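Local coordinates for protein lectin (Lotus tetragonolobus, PDB 2EIG) that probably binds L-fucose-containing sugars as a calcium- and manganese-bearing legume seed lectin that assembles from four subunits, at residues T6-D11 with G26-P31; I15-A20 with T40-Y45; F66-S71 with S157-T162; V70-R75 with W151-G156; D80-F85 with V202-T207. One frame throughout, in Å; residues are numbered along the deposited sequence.

Interaction 1 (T6-D11 with G26-P31); sequences TRFKDD and GRLAMP. With NAG (2-acetamido-2-deoxy-beta-D-glucopyranose), chain E.
F8 meets G26 through a backbone bond and L28 through one face of its ring. F8 N donates to G26 O at 2.7 Å, nearly straight at 166°, from a position tilted somewhat out of the carbonyl plane. The same oxygen lies at the rim of the F8 ring, near its plane, 3.6 Å from CD1. One face of that ring receives L28: CB sits 3.9 Å from the ring centroid and 20° off the normal, a CH-pi contact displaced toward CD1 and CE1. F8 CG stands beside the backbone N (chi1 -56°), near the oxygen which that N bonds. The contact joins the loop after strand 2-5 to strand 27-29 of the legume lectin jelly roll, where L28 pairs with I218 of strand 214-226. The R7 side chain, extended from CG to NE, passes G26, its CB 3.5 Å from G26 O and its NH1 3.7 Å from G26 N. Y5, I22 and W221 also touch F8, which is buried although R7 and K9 beside it are exposed. Two residues before F8, T6 CG2 lies 3.7 Å from O5 of the N-acetylglucosamine, beside N4 and S222; N4-Y5-T6 has the N-glycosylation pattern, consistent with a glycan on N4.

Interaction 2 (I15-A20 with T40-Y45); sequences IFQGDA and TSHALY
Strand 14-18 is an outermost strand, within this chain, of the seven-stranded antiparallel sheet of the legume lectin fold, and it lies against strand 39-50, the two axes 4.7 Å apart. I15 with L44 and Q17 with H42 are hydrogen-bonded pairs; F16 with A43 and G18 with S41 are non-hydrogen-bonded. I15 N donates to L44 O at 2.8 Å and Q17 N to H42 O at 2.9 Å, each answered by a return bond. After Q17 the chain swings through a type II' turn to A20, with G18 at positive phi in its first corner. The turn keeps D19 N on the partner strand, 2.9 Å from T40 O and almost straight at 171°.

From I15 to Q17 the side chains alternate between the two faces. On one, Q17 CB packs 3.7 Å from H42 CB; its chain, extended beyond CG, crosses the H42 side chain at a slant and brings OE1 to 4.2 Å from L44 CD1. H42 itself turns its ring away from Q17, and NE2 is bonded to G103 O. The other face carries F16, whose CD1 is 4.3 Å from A43 CB. At the end of the turn, A20 CB presses on S41 CB at 3.7 Å, and S41 OG is tucked against the D19-A20 peptide.

Across strand 39-50 the next neighbour is strand 199-208, which bonds to S41, A43 and Y45. F16 and A43 both touch L28 of strand 27-29, while loop residues E92 and I93 touch Q17.

Interaction 3 (F66-S71 with S157-T162); sequences FSFIVS and SLEKAT
F66 and F68 both hold CG between their backbone N and carbonyl carbon (chi1 51° and 72°), and the ends of their rings come nearer the partner strand, facing A161 and E159. A161 CB lies over the F66 face, 3.8 Å from the centroid and offset toward CE1 and CZ. E159 CB does the same for F68 at 3.7 Å, displaced toward CE2 and CZ, while A161 CB approaches the rim of the F68 ring, near its plane. E159 then bends at its second torsion and carries its carboxylate beyond the ring, where OE1 is bonded to W151 NE1.

Beneath the rings runs an antiparallel ladder of the large back sheet of the legume lectin sandwich, joining strands 61-72 and 159-166 at a marked twist. F66 with A161 and F68 with E159 are hydrogen-bonded pairs; the E159 N to F68 O bond, 2.8 Å, arrives nearly along the C=O axis.

On the opposite face S67 OG sits 3.6 Å from K160 CG, and L158 CD1 lies 3.9 Å from S67 CB. Where the pairing ends, a water accepts from V70 N at 3.0 Å and lies 2.6 Å from S157 O. Strand 214-226 lines the far edge of 61-72, bonding to S67, I69 and S71, and T162 packs on I63 of the second subunit.

Interaction 4 (V70-R75 with W151-G156); sequences VSNVQR and WNRVSG
R153 reaches across to V70 and N72 with its side chain drawn out from the loop that follows strand 147-150. Its CB lies over the centre of the ring of W151, two residues earlier, 3.8 Å above the plane. CG is anti to the backbone N (chi1 167°) and passes 3.6 Å from V70 CG2; CD passes it too, and NE follows at 3.5 Å from the same methyl. That methyl also meets the tip of the indole, W151 CH2 at 3.6 Å, and so touches both arginine and tryptophan. CZ faces N72 OD1, to which NH1 and NH2 both bond, at 2.8 and 2.9 Å. The amide and guanidinium are nearly coplanar, 12° apart, so one carbonyl oxygen is gripped end-on by two nitrogens. NH2 has a second partner in E214 OE1, a salt bridge that probably helps to fix the guanidinium and balance its charge.

Two further bonds hold the loop to the strand. N72 N donates to the S155 hydroxyl, OG, 2.8 Å and almost straight at 173°, and between backbones G156 N donates to V70 O at 2.7 Å. The water on V70 N also lies beside V154 O.

The loop 151-156 thereby closes over the last residues of strand 61-72 before the chain enters strand 159-166. Strand 214-226 flanks V70 and S71 through E214, R215 and H216, and P78, S121 and S134 also touch R153.

Interaction 5 (D80-F85 with V202-T207); sequences DGVVFF and VGFSAT
Strands 81-88 and 199-208 run antiparallel with axes 4.5 Å apart, paired from G81-T207 to F85-G203, and D80 joins G81 opposite T207 in a classic beta bulge. D80 N and G81 O both bond to the T207 backbone, the first to T207 O at 2.8 Å. V83 N to S205 O, 2.7 Å, is nearly collinear with the carbonyl, and only the closing G203 N to F85 O bond is weak. Glycine suits 81 and 203, whose backbone angles would jam a CB against the preceding carbonyl oxygen.

One face carries V82, F84, F204 and A206. F84 CG is anti to its backbone N (chi1 175°), and the ring turns its edge to the face of F204 in a T-shaped pair, centroids 5.9 Å apart and planes at 72°. F84 CZ also reaches V202 CB, while V82 CB packs 3.9 Å from A206 CB. On the reverse face F85 CE2 comes 3.6 Å from S205 CB, and the rim of its ring abuts the F204 carbonyl carbon. T207 OG1 lies 3.3 Å from D80 CB and is bonded to G99 O; S205 OG is held by L102 O. D80 follows a cis peptide, a familiar feature beside the legume lectin metal site, and its nearest side-chain atom is about 4 Å from the calcium ion.

Within the sheet, this central pair is flanked by strand 39-50 beside 199-208 and by strand 115-120 beside 81-88. F66, W221 and I218 of the facing sheet close over the aromatic face, and H42 meets F85 on the reverse.

Overall arrangement
Interaction 5 is the fully buried contact, its centre about 3 Å from the centre of the chain; the other four are partly buried. Interactions 2 and 5 belong to the same seven-stranded sheet, joined through neighbouring strands 39-50 and 199-208, and H42 packs against F85 and S205. Interaction 3 is the corresponding ladder of the facing sheet; F66 reaches across to F204 and F84. Interaction 4 continues from it along strand 61-72, sharing V70, S71 and a water, but replaces the strand ladder with arginine and serine side-chain bonds beside one backbone bond. Interaction 1 relies on a single backbone bond and ring packing, while M30 and L28 touch interactions 2 and 5 from between the sheets.

Interaction 1 (T6-D11 with G26-P31)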
# COMPACT_ATOMS: atom_id res chain seq x y z
N THR A 6 30.95 -0.75 8.73
CA THR A 6 30.81 -1.41 10.03
C THR A 6 31.25 -0.41 11.06
O THR A 6 30.83 -0.47 12.23
CB THR A 6 31.67 -2.66 10.08
OG1 THR A 6 32.99 -2.30 9.67
CG2 THR A 6 31.15 -3.71 9.12
N ARG A 7 32.12 0.49 10.63
CA ARG A 7 32.36 1.76 11.31
C ARG A 7 32.78 2.81 10.28
O ARG A 7 33.02 2.51 9.07
CB ARG A 7 33.42 1.65 12.40
CG ARG A 7 34.82 1.31 11.94
CD ARG A 7 35.66 1.24 13.23
NE ARG A 7 37.11 1.13 13.06
CZ ARG A 7 38.00 1.61 13.94
NH1 ARG A 7 37.60 2.27 15.03
NH2 ARG A 7 39.31 1.45 13.72
N PHE A 8 32.89 4.04 10.74
CA PHE A 8 33.19 5.10 9.80
C PHE A 8 34.64 5.53 9.77
O PHE A 8 35.24 5.83 10.80
CB PHE A 8 32.24 6.28 9.98
CG PHE A 8 30.79 5.88 9.86
CD1 PHE A 8 30.09 5.44 10.98
CD2 PHE A 8 30.14 5.91 8.62
CE1 PHE A 8 28.75 5.06 10.86
CE2 PHE A 8 28.81 5.53 8.50
CZ PHE A 8 28.12 5.11 9.63
N LYS A 9 35.19 5.52 8.57
CA LYS A 9 36.55 6.00 8.38
C LYS A 9 36.50 7.27 7.58
O LYS A 9 35.63 7.48 6.71
CB LYS A 9 37.42 4.96 7.67
CG LYS A 9 36.82 3.58 7.59
CD LYS A 9 37.88 2.55 7.25
CE LYS A 9 38.85 2.40 8.42
NZ LYS A 9 38.19 1.82 9.64
N ASP A 10 37.43 8.14 7.90
CA ASP A 10 37.58 9.42 7.25
C ASP A 10 38.19 9.23 5.83
O ASP A 10 39.33 9.63 5.57
CB ASP A 10 38.51 10.24 8.14
CG ASP A 10 38.51 11.66 7.80
OD1 ASP A 10 37.89 12.00 6.75
OD2 ASP A 10 39.08 12.44 8.56
N ASP A 11 37.42 8.64 4.91
CA ASP A 11 38.03 8.01 3.74
C ASP A 11 37.50 8.58 2.42
O ASP A 11 37.67 7.95 1.36
CB ASP A 11 37.93 6.46 3.82
CG ASP A 11 36.49 5.96 3.84
OD1 ASP A 11 36.25 4.76 4.15
OD2 ASP A 11 35.58 6.79 3.57
N GLY A 26 35.59 5.36 15.49
CA GLY A 26 34.96 5.24 14.17
C GLY A 26 33.46 5.51 14.11
O GLY A 26 32.77 4.93 13.30
N ARG A 27 32.94 6.38 14.97
CA ARG A 27 31.49 6.62 14.94
C ARG A 27 31.15 7.92 14.21
O ARG A 27 31.99 8.81 14.10
CB ARG A 27 30.83 6.40 16.32
CG ARG A 27 30.72 7.55 17.26
CD ARG A 27 30.71 6.95 18.69
NE ARG A 27 29.71 7.55 19.60
CZ ARG A 27 29.34 7.03 20.78
NH1 ARG A 27 28.42 7.65 21.53
NH2 ARG A 27 29.89 5.89 21.22
N LEU A 28 29.96 7.99 13.63
CA LEU A 28 29.53 9.17 12.94
C LEU A 28 28.71 10.06 13.89
O LEU A 28 27.59 9.71 14.28
CB LEU A 28 28.74 8.79 11.67
CG LEU A 28 28.02 9.96 10.98
CD1 LEU A 28 28.96 11.16 10.63
CD2 LEU A 28 27.34 9.39 9.73
N ALA A 29 29.29 11.19 14.28
CA ALA A 29 28.66 12.03 15.29
C ALA A 29 27.96 13.23 14.66
O ALA A 29 28.54 13.96 13.85
CB ALA A 29 29.63 12.46 16.29
N MET A 30 26.70 13.41 15.04
CA MET A 30 25.87 14.41 14.39
C MET A 30 24.99 14.97 15.50
O MET A 30 23.88 14.52 15.68
CB MET A 30 24.99 13.74 13.32
CG MET A 30 25.79 13.07 12.19
SD MET A 30 24.68 12.32 11.03
CE MET A 30 24.08 13.81 10.16
N PRO A 31 25.50 15.96 16.24
CA PRO A 31 26.78 16.62 15.94
C PRO A 31 27.96 16.05 16.72
O PRO A 31 27.81 15.30 17.69
CB PRO A 31 26.54 18.05 16.46
CG PRO A 31 25.74 17.82 17.71
CD PRO A 31 24.86 16.54 17.43
C1 NAG E . 28.81 -5.62 6.45
C2 NAG E . 27.79 -6.68 6.05
C3 NAG E . 27.86 -8.02 6.82
C4 NAG E . 29.20 -8.34 7.52
C5 NAG E . 30.06 -7.11 7.82
C6 NAG E . 31.53 -7.47 8.01
C7 NAG E . 25.53 -6.16 5.30
C8 NAG E . 24.13 -5.93 5.81
N2 NAG E . 26.48 -6.10 6.24
O3 NAG E . 27.51 -9.08 5.93
O4 NAG E . 28.93 -9.03 8.73
O5 NAG E . 30.04 -6.24 6.71
O6 NAG E . 32.16 -7.56 6.74
O7 NAG E . 25.76 -6.40 4.11

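Interaction 2 (I15-A20 with T40-Y45)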
# COMPACT_ATOMS: atom_id res chain seq x y z
N ILE A 15 30.28 12.77 2.48
CA ILE A 15 30.35 14.21 2.54
C ILE A 15 29.78 14.63 3.89
O ILE A 15 28.69 14.19 4.29
CB ILE A 15 29.52 14.89 1.42
CG1 ILE A 15 30.06 14.51 0.01
CG2 ILE A 15 29.46 16.42 1.63
CD1 ILE A 15 29.05 14.81 -1.13
N PHE A 16 30.56 15.42 4.61
CA PHE A 16 30.12 15.93 5.90
C PHE A 16 29.87 17.41 5.79
O PHE A 16 30.69 18.13 5.20
CB PHE A 16 31.20 15.70 6.94
CG PHE A 16 31.61 14.31 7.05
CD1 PHE A 16 31.00 13.47 7.95
CD2 PHE A 16 32.63 13.81 6.23
CE1 PHE A 16 31.37 12.15 8.05
CE2 PHE A 16 33.02 12.49 6.32
CZ PHE A 16 32.39 11.66 7.24
N GLN A 17 28.73 17.85 6.33
CA GLN A 17 28.32 19.25 6.27
C GLN A 17 27.91 19.61 7.66
O GLN A 17 27.44 18.76 8.42
CB GLN A 17 27.17 19.49 5.29
CG GLN A 17 27.39 18.76 3.94
CD GLN A 17 26.43 19.22 2.88
OE1 GLN A 17 26.50 18.81 1.70
NE2 GLN A 17 25.51 20.09 3.28
N GLY A 18 28.15 20.86 8.00
CA GLY A 18 27.90 21.40 9.32
C GLY A 18 28.70 20.66 10.38
O GLY A 18 29.92 20.44 10.24
N ASP A 19 27.98 20.26 11.42
CA ASP A 19 28.58 19.67 12.64
C ASP A 19 28.80 18.18 12.59
O ASP A 19 29.15 17.56 13.60
CB ASP A 19 27.79 20.15 13.87
CG ASP A 19 27.91 21.66 14.03
OD1 ASP A 19 26.95 22.43 13.87
OD2 ASP A 19 29.03 22.11 14.20
N ALA A 20 28.64 17.58 11.41
CA ALA A 20 28.88 16.15 11.29
C ALA A 20 30.38 15.85 11.18
O ALA A 20 31.05 16.45 10.36
CB ALA A 20 28.14 15.56 10.10
N THR A 40 23.49 21.77 13.12
CA THR A 40 22.93 21.04 12.02
C THR A 40 24.07 20.28 11.43
O THR A 40 25.13 20.85 11.23
CB THR A 40 22.35 21.96 10.95
OG1 THR A 40 21.41 22.82 11.58
CG2 THR A 40 21.69 21.14 9.81
N SER A 41 23.82 19.01 11.12
CA SER A 41 24.78 18.08 10.56
C SER A 41 24.13 17.27 9.46
O SER A 41 23.05 16.70 9.67
CB SER A 41 25.16 17.06 11.65
OG SER A 41 25.73 17.73 12.77
N HIS A 42 24.85 17.16 8.35
CA HIS A 42 24.54 16.28 7.25
C HIS A 42 25.73 15.35 7.06
O HIS A 42 26.86 15.78 7.18
CB HIS A 42 24.37 17.10 5.98
CG HIS A 42 23.00 17.65 5.84
ND1 HIS A 42 22.44 17.94 4.61
CD2 HIS A 42 22.03 17.85 6.76
CE1 HIS A 42 21.20 18.36 4.80
NE2 HIS A 42 20.92 18.31 6.09
N ALA A 43 25.46 14.09 6.79
CA ALA A 43 26.51 13.14 6.43
C ALA A 43 25.89 12.34 5.29
O ALA A 43 24.92 11.58 5.49
CB ALA A 43 26.87 12.23 7.60
N LEU A 44 26.42 12.57 4.10
CA LEU A 44 25.83 11.98 2.89
C LEU A 44 26.79 10.98 2.31
O LEU A 44 28.01 11.22 2.32
CB LEU A 44 25.57 13.06 1.85
CG LEU A 44 24.75 14.28 2.35
CD1 LEU A 44 24.48 15.17 1.15
CD2 LEU A 44 23.43 13.86 3.00
N TYR A 45 26.27 9.91 1.74
CA TYR A 45 27.08 9.12 0.86
C TYR A 45 27.60 10.07 -0.25
O TYR A 45 26.84 10.87 -0.80
CB TYR A 45 26.33 7.92 0.30
CG TYR A 45 27.17 7.03 -0.56
CD1 TYR A 45 28.34 6.41 -0.04
CD2 TYR A 45 26.79 6.76 -1.88
CE1 TYR A 45 29.11 5.58 -0.84
CE2 TYR A 45 27.57 5.91 -2.70
CZ TYR A 45 28.72 5.35 -2.17
OH TYR A 45 29.46 4.52 -2.92

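Interaction 3 (F66-S71 with S157-T162)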
# COMPACT_ATOMS: atom_id res chain seq x y z
N PHE A 66 21.17 0.85 9.64
CA PHE A 66 22.13 1.62 10.41
C PHE A 66 21.88 1.47 11.91
O PHE A 66 20.73 1.40 12.35
CB PHE A 66 22.18 3.10 9.99
CG PHE A 66 20.83 3.79 9.95
CD1 PHE A 66 20.34 4.45 11.07
CD2 PHE A 66 20.06 3.77 8.77
CE1 PHE A 66 19.12 5.11 11.03
CE2 PHE A 66 18.84 4.41 8.75
CZ PHE A 66 18.37 5.07 9.85
N SER A 67 22.97 1.37 12.67
CA SER A 67 22.93 1.32 14.12
C SER A 67 23.28 2.70 14.57
O SER A 67 24.22 3.29 14.05
CB SER A 67 24.03 0.39 14.68
OG SER A 67 23.55 -0.93 14.53
N PHE A 68 22.58 3.16 15.59
CA PHE A 68 22.81 4.50 16.11
C PHE A 68 22.37 4.54 17.58
O PHE A 68 21.61 3.69 18.04
CB PHE A 68 22.08 5.55 15.28
CG PHE A 68 20.58 5.53 15.46
CD1 PHE A 68 19.97 6.40 16.39
CD2 PHE A 68 19.79 4.66 14.71
CE1 PHE A 68 18.58 6.37 16.60
CE2 PHE A 68 18.35 4.62 14.88
CZ PHE A 68 17.77 5.50 15.84
N ILE A 69 22.88 5.51 18.31
CA ILE A 69 22.37 5.76 19.63
C ILE A 69 22.18 7.29 19.75
O ILE A 69 23.03 8.06 19.30
CB ILE A 69 23.32 5.24 20.73
CG1 ILE A 69 23.29 3.69 20.87
CG2 ILE A 69 22.93 5.82 21.97
CD1 ILE A 69 24.38 2.92 21.91
N VAL A 70 21.07 7.71 20.35
CA VAL A 70 20.89 9.10 20.79
C VAL A 70 21.08 9.20 22.30
O VAL A 70 20.64 8.32 23.05
CB VAL A 70 19.53 9.74 20.32
CG1 VAL A 70 19.39 9.57 18.79
CG2 VAL A 70 18.31 9.12 21.04
N SER A 71 21.79 10.24 22.72
CA SER A 71 22.20 10.36 24.12
C SER A 71 21.90 11.72 24.66
O SER A 71 22.16 12.74 23.99
CB SER A 71 23.69 10.06 24.28
OG SER A 71 23.93 8.76 23.85
N SER A 157 20.95 4.18 24.28
CA SER A 157 20.52 2.83 23.91
C SER A 157 20.67 2.58 22.43
O SER A 157 20.32 3.42 21.62
CB SER A 157 19.08 2.59 24.28
OG SER A 157 18.74 1.22 24.04
N LEU A 158 21.20 1.41 22.08
CA LEU A 158 21.47 1.12 20.68
C LEU A 158 20.16 0.86 19.98
O LEU A 158 19.33 0.08 20.45
CB LEU A 158 22.40 -0.07 20.51
CG LEU A 158 22.65 -0.50 19.07
CD1 LEU A 158 23.75 0.39 18.53
CD2 LEU A 158 23.01 -2.03 19.03
N GLU A 159 19.98 1.55 18.86
CA GLU A 159 18.84 1.31 17.99
C GLU A 159 19.37 0.78 16.68
O GLU A 159 20.39 1.23 16.19
CB GLU A 159 18.12 2.62 17.75
CG GLU A 159 17.59 3.29 19.05
CD GLU A 159 16.34 2.59 19.52
OE1 GLU A 159 15.76 2.98 20.55
OE2 GLU A 159 15.94 1.64 18.80
N LYS A 160 18.67 -0.19 16.11
CA LYS A 160 19.10 -0.79 14.85
C LYS A 160 17.92 -0.63 13.89
O LYS A 160 16.89 -1.29 14.05
CB LYS A 160 19.48 -2.25 15.08
CG LYS A 160 20.71 -2.46 16.02
CD LYS A 160 21.11 -3.97 16.21
CE LYS A 160 19.96 -4.78 16.79
NZ LYS A 160 19.16 -5.48 15.72
N ALA A 161 18.08 0.28 12.94
CA ALA A 161 17.05 0.66 11.96
C ALA A 161 17.33 -0.10 10.69
O ALA A 161 18.48 -0.19 10.29
CB ALA A 161 17.11 2.16 11.68
N THR A 162 16.28 -0.60 10.08
CA THR A 162 16.27 -1.11 8.72
C THR A 162 15.14 -0.43 7.92
O THR A 162 13.98 -0.33 8.35
CB THR A 162 16.07 -2.64 8.73
OG1 THR A 162 17.07 -3.23 9.53
CG2 THR A 162 16.06 -3.24 7.32
O HOH W 1 19.14 5.76 21.68

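Interaction 4 (V70-R75 with W151-G156)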
# COMPACT_ATOMS: atom_id res chain seq x y z
N VAL A 70 21.07 7.71 20.35
CA VAL A 70 20.89 9.10 20.79
C VAL A 70 21.08 9.20 22.30
O VAL A 70 20.64 8.32 23.05
CB VAL A 70 19.53 9.74 20.32
CG1 VAL A 70 19.39 9.57 18.79
CG2 VAL A 70 18.31 9.12 21.04
N SER A 71 21.79 10.24 22.72
CA SER A 71 22.20 10.36 24.12
C SER A 71 21.90 11.72 24.66
O SER A 71 22.16 12.74 23.99
CB SER A 71 23.69 10.06 24.28
OG SER A 71 23.93 8.76 23.85
N ASN A 72 21.39 11.72 25.88
CA ASN A 72 21.16 12.98 26.63
C ASN A 72 22.46 13.73 26.89
O ASN A 72 23.50 13.14 26.98
CB ASN A 72 20.52 12.67 28.00
CG ASN A 72 19.13 12.15 27.90
OD1 ASN A 72 18.59 11.99 26.80
ND2 ASN A 72 18.52 11.84 29.06
N VAL A 73 22.38 15.05 26.98
CA VAL A 73 23.52 15.89 27.26
C VAL A 73 23.14 16.79 28.45
O VAL A 73 22.08 17.41 28.44
CB VAL A 73 23.85 16.87 26.10
CG1 VAL A 73 25.12 17.69 26.43
CG2 VAL A 73 24.00 16.17 24.78
N GLN A 74 23.84 16.74 29.57
CA GLN A 74 23.67 15.71 30.52
C GLN A 74 22.28 16.13 31.09
O GLN A 74 21.36 15.33 31.06
CB GLN A 74 24.82 15.70 31.57
CG GLN A 74 26.10 14.89 31.10
CD GLN A 74 26.96 15.63 30.00
OE1 GLN A 74 27.18 15.09 28.89
NE2 GLN A 74 27.47 16.86 30.33
N ARG A 75 22.06 17.40 31.48
CA ARG A 75 20.68 17.77 32.00
C ARG A 75 19.70 18.39 30.99
O ARG A 75 18.52 18.59 31.30
CB ARG A 75 20.72 18.59 33.33
CG ARG A 75 20.91 20.13 33.17
CD ARG A 75 21.79 20.42 31.91
NE ARG A 75 22.51 21.67 31.95
CZ ARG A 75 23.73 21.85 31.44
NH1 ARG A 75 24.34 23.04 31.55
NH2 ARG A 75 24.35 20.83 30.84
N TRP A 151 8.11 6.31 19.74
CA TRP A 151 9.46 5.83 19.92
C TRP A 151 9.85 5.98 21.40
O TRP A 151 9.83 7.07 21.93
CB TRP A 151 10.44 6.59 18.99
CG TRP A 151 11.89 6.36 19.24
CD1 TRP A 151 12.48 5.21 19.65
CD2 TRP A 151 12.97 7.31 19.05
NE1 TRP A 151 13.83 5.37 19.76
CE2 TRP A 151 14.16 6.66 19.42
CE3 TRP A 151 13.03 8.64 18.63
CZ2 TRP A 151 15.42 7.28 19.34
CZ3 TRP A 151 14.25 9.26 18.57
CH2 TRP A 151 15.44 8.57 18.93
N ASN A 152 10.13 4.85 22.04
CA ASN A 152 10.67 4.83 23.39
C ASN A 152 12.09 5.31 23.35
O ASN A 152 13.02 4.51 23.31
CB ASN A 152 10.64 3.40 23.92
CG ASN A 152 11.05 3.32 25.39
OD1 ASN A 152 10.73 4.22 26.19
ND2 ASN A 152 11.76 2.23 25.75
N ARG A 153 12.30 6.60 23.36
CA ARG A 153 13.70 7.02 23.16
C ARG A 153 14.43 6.72 24.48
O ARG A 153 13.95 7.11 25.54
CB ARG A 153 13.77 8.46 22.75
CG ARG A 153 15.13 9.06 22.83
CD ARG A 153 15.00 10.57 22.86
NE ARG A 153 16.30 11.25 22.91
CZ ARG A 153 17.02 11.42 24.02
NH1 ARG A 153 16.63 10.92 25.18
NH2 ARG A 153 18.16 12.07 23.98
N VAL A 154 15.55 5.99 24.39
CA VAL A 154 16.34 5.65 25.59
C VAL A 154 17.74 6.19 25.35
O VAL A 154 18.46 5.76 24.44
CB VAL A 154 16.36 4.07 25.92
CG1 VAL A 154 17.30 3.72 27.10
CG2 VAL A 154 14.92 3.52 26.17
N SER A 155 18.12 7.12 26.20
CA SER A 155 19.46 7.71 26.12
C SER A 155 20.58 6.68 26.12
O SER A 155 20.70 5.86 27.04
CB SER A 155 19.67 8.66 27.28
OG SER A 155 20.91 9.31 27.14
N GLY A 156 21.42 6.74 25.10
CA GLY A 156 22.56 5.82 25.00
C GLY A 156 22.23 4.44 24.54
O GLY A 156 23.13 3.60 24.38
O HOH W 1 19.14 5.76 21.68

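Interaction 5 (D80-F85 with V202-T207)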
# COMPACT_ATOMS: atom_id res chain seq x y z
N ASP A 80 17.22 17.50 18.41
CA ASP A 80 15.87 17.46 17.84
C ASP A 80 15.60 16.15 17.14
O ASP A 80 14.48 15.74 17.00
CB ASP A 80 15.70 18.62 16.85
CG ASP A 80 15.07 19.83 17.50
OD1 ASP A 80 13.83 19.81 17.57
OD2 ASP A 80 15.81 20.76 17.94
N GLY A 81 16.62 15.53 16.60
CA GLY A 81 16.45 14.22 16.05
C GLY A 81 17.50 14.00 15.02
O GLY A 81 18.28 14.90 14.77
N VAL A 82 17.51 12.80 14.47
CA VAL A 82 18.36 12.46 13.35
C VAL A 82 17.44 11.75 12.33
O VAL A 82 16.52 11.01 12.69
CB VAL A 82 19.59 11.56 13.78
CG1 VAL A 82 19.15 10.31 14.58
CG2 VAL A 82 20.46 11.13 12.54
N VAL A 83 17.67 12.04 11.06
CA VAL A 83 16.93 11.38 9.99
C VAL A 83 17.82 10.68 9.01
O VAL A 83 18.92 11.13 8.78
CB VAL A 83 15.98 12.38 9.28
CG1 VAL A 83 15.34 13.30 10.36
CG2 VAL A 83 16.71 13.19 8.18
N PHE A 84 17.34 9.56 8.47
CA PHE A 84 17.79 9.06 7.21
C PHE A 84 16.94 9.70 6.09
O PHE A 84 15.70 9.71 6.16
CB PHE A 84 17.69 7.53 7.10
CG PHE A 84 18.06 7.02 5.72
CD1 PHE A 84 19.41 6.88 5.35
CD2 PHE A 84 17.08 6.77 4.77
CE1 PHE A 84 19.75 6.46 4.09
CE2 PHE A 84 17.40 6.35 3.51
CZ PHE A 84 18.74 6.17 3.15
N PHE A 85 17.59 10.22 5.08
CA PHE A 85 16.92 10.94 4.02
C PHE A 85 17.54 10.81 2.61
O PHE A 85 18.76 10.60 2.45
CB PHE A 85 16.66 12.44 4.37
CG PHE A 85 17.85 13.39 4.17
CD1 PHE A 85 17.77 14.42 3.27
CD2 PHE A 85 19.00 13.31 4.98
CE1 PHE A 85 18.81 15.37 3.11
CE2 PHE A 85 20.08 14.24 4.81
CZ PHE A 85 19.97 15.28 3.90
N VAL A 202 21.87 9.96 -0.45
CA VAL A 202 21.37 9.22 0.71
C VAL A 202 22.29 9.60 1.82
O VAL A 202 23.52 9.85 1.60
CB VAL A 202 21.33 7.67 0.49
CG1 VAL A 202 20.36 7.39 -0.63
CG2 VAL A 202 22.76 7.09 0.14
N GLY A 203 21.72 9.65 3.01
CA GLY A 203 22.46 9.98 4.19
C GLY A 203 21.60 10.45 5.33
O GLY A 203 20.42 10.11 5.47
N PHE A 204 22.23 11.23 6.20
CA PHE A 204 21.62 11.57 7.46
C PHE A 204 21.67 13.05 7.67
O PHE A 204 22.59 13.72 7.21
CB PHE A 204 22.36 10.90 8.62
CG PHE A 204 22.44 9.42 8.50
CD1 PHE A 204 23.57 8.81 7.91
CD2 PHE A 204 21.38 8.60 8.97
CE1 PHE A 204 23.63 7.43 7.80
CE2 PHE A 204 21.46 7.19 8.85
CZ PHE A 204 22.61 6.62 8.26
N SER A 205 20.66 13.55 8.37
CA SER A 205 20.64 14.89 8.83
C SER A 205 20.23 14.87 10.29
O SER A 205 19.36 14.08 10.69
CB SER A 205 19.63 15.71 8.01
OG SER A 205 19.56 16.99 8.52
N ALA A 206 20.83 15.74 11.07
CA ALA A 206 20.54 15.82 12.49
C ALA A 206 20.69 17.24 12.98
O ALA A 206 21.50 17.97 12.48
CB ALA A 206 21.46 14.89 13.27
N THR A 207 19.88 17.64 13.96
CA THR A 207 19.96 18.97 14.50
C THR A 207 19.79 18.89 16.01
O THR A 207 19.27 17.93 16.55
CB THR A 207 18.80 19.91 14.02
OG1 THR A 207 17.55 19.21 14.21
CG2 THR A 207 18.98 20.31 12.58